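Local coordinates for bacilliredoxin BrxA (Bacillus subtilis, PDB 3FHK), which removes bacillithiol from S-bacillithiolated proteins as a dithiol bacilliredoxin of the thioredoxin superfamily, and has disulfide isomerase activity, at residues A[19-28]-A[64-72]. The protein carries 2 engineered substitutions. Sequence-based numbering, arbitrary orientation.
Sequences MRRELTGAGF and RPAATQAVL
A salt bridge between Arg64 and Glu22, continued by an apolar seam, joins two nearly parallel helices of the thioredoxin-like fold: the end of helix 2-24 and the second half of helix 57-73, at whose start the CXC motif lies. The short axes pass 10.1 Å apart at 15°. Arg64 NE donates to Glu22 OE1 (3.0 Å, N-H...O 161°), which lies near the guanidinium plane, whereas the nitrogen stands above the carboxylate plane. Arg64 is bent at its third torsion (chi3 -65°), turning the guanidinium along helix 2-24; Met19 CB lies over one of its faces, and Asn53 OD1 takes a hydrogen bond from NH1. The Arg64 methylenes rest on Leu23, with Arg64 CD 3.8 Å from Leu23 CG. Replacing Arg64 by alanine is likely to leave the Glu22 carboxylate without its charged mate and to open a gap beside Leu23. Farther along, Thr68 CG2 fits between Leu23 CD2 (3.7 Å) and Ala26 CB (3.9 Å), while a water is weakly bonded to Arg64 O and Glu22 OE2. Gly27, with positive phi, completes a Schellman motif that ends helix 2-24, and the chain then brings Phe28 against helix 57-73 and strand 47-53. The ring's leading atom, Phe28 CZ, approaches Val71 CG2 at 4.2 Å and meets Ala67 O edge-on at 3.9 Å.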
loop_
_atom_site.group_PDB
_atom_site.type_symbol
_atom_site.label_atom_id
_atom_site.label_comp_id
_atom_site.label_asym_id
_atom_site.label_seq_id
_atom_site.Cartn_x
_atom_site.Cartn_y
_atom_site.Cartn_z
ATOM N N MET A 19 -9.192 -3.984 -18.969
ATOM C CA MET A 19 -9.847 -5.287 -18.890
ATOM C C MET A 19 -11.299 -5.186 -19.350
ATOM O O MET A 19 -11.863 -6.162 -19.843
ATOM C CB MET A 19 -9.745 -5.889 -17.482
ATOM C CG MET A 19 -8.306 -6.162 -17.044
ATOM S SD MET A 19 -8.123 -6.922 -15.400
ATOM C CE MET A 19 -6.469 -6.359 -14.995
ATOM N N ARG A 20 -11.895 -4.004 -19.200
ATOM C CA ARG A 20 -13.236 -3.745 -19.731
ATOM C C ARG A 20 -13.186 -3.432 -21.219
ATOM O O ARG A 20 -13.873 -4.062 -22.023
ATOM C CB ARG A 20 -13.892 -2.572 -19.006
ATOM C CG ARG A 20 -14.104 -2.813 -17.528
ATOM C CD ARG A 20 -14.559 -1.551 -16.820
ATOM N NE ARG A 20 -14.738 -1.775 -15.390
ATOM C CZ ARG A 20 -15.908 -2.041 -14.811
ATOM N NH1 ARG A 20 -17.009 -2.123 -15.538
ATOM N NH2 ARG A 20 -15.979 -2.225 -13.501
ATOM N N ARG A 21 -12.375 -2.445 -21.578
ATOM C CA ARG A 21 -12.279 -2.009 -22.963
ATOM C C ARG A 21 -11.967 -3.165 -23.909
ATOM O O ARG A 21 -12.415 -3.171 -25.056
ATOM C CB ARG A 21 -11.241 -0.903 -23.111
ATOM C CG ARG A 21 -11.739 0.467 -22.709
ATOM C CD ARG A 21 -10.646 1.491 -22.969
ATOM N NE ARG A 21 -11.030 2.837 -22.559
ATOM C CZ ARG A 21 -10.175 3.742 -22.086
ATOM N NH1 ARG A 21 -8.891 3.435 -21.945
ATOM N NH2 ARG A 21 -10.607 4.947 -21.734
ATOM N N GLU A 22 -11.217 -4.148 -23.425
ATOM C CA GLU A 22 -10.944 -5.327 -24.235
ATOM C C GLU A 22 -12.236 -5.914 -24.818
ATOM O O GLU A 22 -12.269 -6.285 -25.991
ATOM C CB GLU A 22 -10.165 -6.381 -23.447
ATOM C CG GLU A 22 -9.935 -7.668 -24.226
ATOM C CD GLU A 22 -8.783 -8.495 -23.679
ATOM O OE1 GLU A 22 -8.181 -8.071 -22.669
ATOM O OE2 GLU A 22 -8.478 -9.563 -24.263
ATOM N N LEU A 23 -13.296 -5.980 -24.007
ATOM C CA LEU A 23 -14.601 -6.440 -24.479
ATOM C C LEU A 23 -15.439 -5.332 -25.113
ATOM O O LEU A 23 -16.041 -5.535 -26.172
ATOM C CB LEU A 23 -15.401 -7.094 -23.339
ATOM C CG LEU A 23 -14.800 -8.378 -22.763
ATOM C CD1 LEU A 23 -15.577 -8.856 -21.546
ATOM C CD2 LEU A 23 -14.741 -9.467 -23.836
ATOM N N THR A 24 -15.481 -4.165 -24.469
ATOM C CA THR A 24 -16.411 -3.115 -24.885
ATOM C C THR A 24 -15.981 -2.497 -26.202
ATOM O O THR A 24 -16.820 -2.130 -27.029
ATOM C CB THR A 24 -16.616 -2.023 -23.800
ATOM O OG1 THR A 24 -15.362 -1.433 -23.444
ATOM C CG2 THR A 24 -17.240 -2.640 -22.541
ATOM N N GLY A 25 -14.670 -2.407 -26.402
ATOM C CA GLY A 25 -14.136 -1.937 -27.661
ATOM C C GLY A 25 -14.399 -2.932 -28.770
ATOM O O GLY A 25 -14.150 -2.652 -29.932
ATOM N N ALA A 26 -14.888 -4.111 -28.405
ATOM C CA ALA A 26 -15.237 -5.117 -29.396
ATOM C C ALA A 26 -16.759 -5.232 -29.559
ATOM O O ALA A 26 -17.266 -6.215 -30.094
ATOM C CB ALA A 26 -14.636 -6.455 -29.023
ATOM N N GLY A 27 -17.487 -4.221 -29.103
ATOM C CA GLY A 27 -18.924 -4.210 -29.277
ATOM C C GLY A 27 -19.720 -4.901 -28.172
ATOM O O GLY A 27 -20.937 -4.921 -28.239
ATOM N N PHE A 28 -19.053 -5.470 -27.162
ATOM C CA PHE A 28 -19.777 -5.995 -25.991
ATOM C C PHE A 28 -20.233 -4.850 -25.100
ATOM O O PHE A 28 -19.419 -4.051 -24.622
ATOM C CB PHE A 28 -18.949 -6.997 -25.166
ATOM C CG PHE A 28 -18.683 -8.285 -25.879
ATOM C CD1 PHE A 28 -17.905 -8.307 -27.034
ATOM C CD2 PHE A 28 -19.210 -9.477 -25.405
ATOM C CE1 PHE A 28 -17.657 -9.496 -27.711
ATOM C CE2 PHE A 28 -18.963 -10.676 -26.067
ATOM C CZ PHE A 28 -18.188 -10.686 -27.225
ATOM N N ARG A 64 -11.732 -13.732 -22.636
ATOM C CA ARG A 64 -11.937 -12.513 -23.423
ATOM C C ARG A 64 -11.503 -12.683 -24.886
ATOM O O ARG A 64 -12.266 -12.379 -25.802
ATOM C CB ARG A 64 -11.260 -11.297 -22.772
ATOM C CG ARG A 64 -11.932 -10.866 -21.468
ATOM C CD ARG A 64 -11.576 -9.432 -21.073
ATOM N NE ARG A 64 -10.152 -9.305 -20.780
ATOM C CZ ARG A 64 -9.614 -9.476 -19.577
ATOM N NH1 ARG A 64 -10.388 -9.762 -18.543
ATOM N NH2 ARG A 64 -8.302 -9.354 -19.405
ATOM N N PRO A 65 -10.284 -13.200 -25.105
ATOM C CA PRO A 65 -9.822 -13.345 -26.492
ATOM C C PRO A 65 -10.725 -14.301 -27.278
ATOM O O PRO A 65 -11.040 -14.039 -28.445
ATOM C CB PRO A 65 -8.414 -13.939 -26.344
ATOM C CG PRO A 65 -8.004 -13.659 -24.919
ATOM C CD PRO A 65 -9.255 -13.555 -24.112
ATOM N N ALA A 66 -11.140 -15.395 -26.643
ATOM C CA ALA A 66 -11.968 -16.398 -27.323
ATOM C C ALA A 66 -13.328 -15.834 -27.692
ATOM O O ALA A 66 -13.824 -16.065 -28.789
ATOM C CB ALA A 66 -12.130 -17.635 -26.464
ATOM N N ALA A 67 -13.916 -15.085 -26.769
ATOM C CA ALA A 67 -15.242 -14.521 -26.959
ATOM C C ALA A 67 -15.256 -13.519 -28.108
ATOM O O ALA A 67 -16.153 -13.543 -28.949
ATOM C CB ALA A 67 -15.712 -13.852 -25.680
ATOM N N THR A 68 -14.278 -12.623 -28.128
ATOM C CA THR A 68 -14.265 -11.560 -29.129
ATOM C C THR A 68 -13.900 -12.090 -30.518
ATOM O O THR A 68 -14.407 -11.601 -31.525
ATOM C CB THR A 68 -13.336 -10.382 -28.720
ATOM O OG1 THR A 68 -11.975 -10.827 -28.654
ATOM C CG2 THR A 68 -13.759 -9.831 -27.359
ATOM N N GLN A 69 -13.035 -13.100 -30.556
ATOM C CA GLN A 69 -12.620 -13.698 -31.817
ATOM C C GLN A 69 -13.700 -14.600 -32.406
ATOM O O GLN A 69 -13.933 -14.583 -33.618
ATOM C CB GLN A 69 -11.290 -14.447 -31.656
ATOM C CG GLN A 69 -10.086 -13.512 -31.491
ATOM C CD GLN A 69 -8.843 -14.204 -30.944
ATOM O OE1 GLN A 69 -8.104 -13.630 -30.144
ATOM N NE2 GLN A 69 -8.610 -15.439 -31.374
ATOM N N ALA A 70 -14.364 -15.383 -31.558
ATOM C CA ALA A 70 -15.426 -16.258 -32.039
ATOM C C ALA A 70 -16.513 -15.422 -32.697
ATOM O O ALA A 70 -17.039 -15.769 -33.759
ATOM C CB ALA A 70 -16.009 -17.097 -30.882
ATOM N N VAL A 71 -16.817 -14.292 -32.070
ATOM C CA VAL A 71 -17.873 -13.405 -32.536
ATOM C C VAL A 71 -17.545 -12.683 -33.842
ATOM O O VAL A 71 -18.440 -12.370 -34.640
ATOM C CB VAL A 71 -18.236 -12.393 -31.437
ATOM C CG1 VAL A 71 -18.660 -11.077 -32.023
ATOM C CG2 VAL A 71 -19.342 -12.977 -30.538
ATOM N N LEU A 72 -16.261 -12.417 -34.060
ATOM C CA LEU A 72 -15.836 -11.676 -35.234
ATOM C C LEU A 72 -15.542 -12.600 -36.409
ATOM O O LEU A 72 -15.635 -12.191 -37.574
ATOM C CB LEU A 72 -14.598 -10.851 -34.902
ATOM C CG LEU A 72 -14.810 -9.587 -34.070
ATOM C CD1 LEU A 72 -13.458 -9.014 -33.658
ATOM C CD2 LEU A 72 -15.625 -8.558 -34.857
HETATM O O HOH W 1 -10.379 -10.177 -26.917
#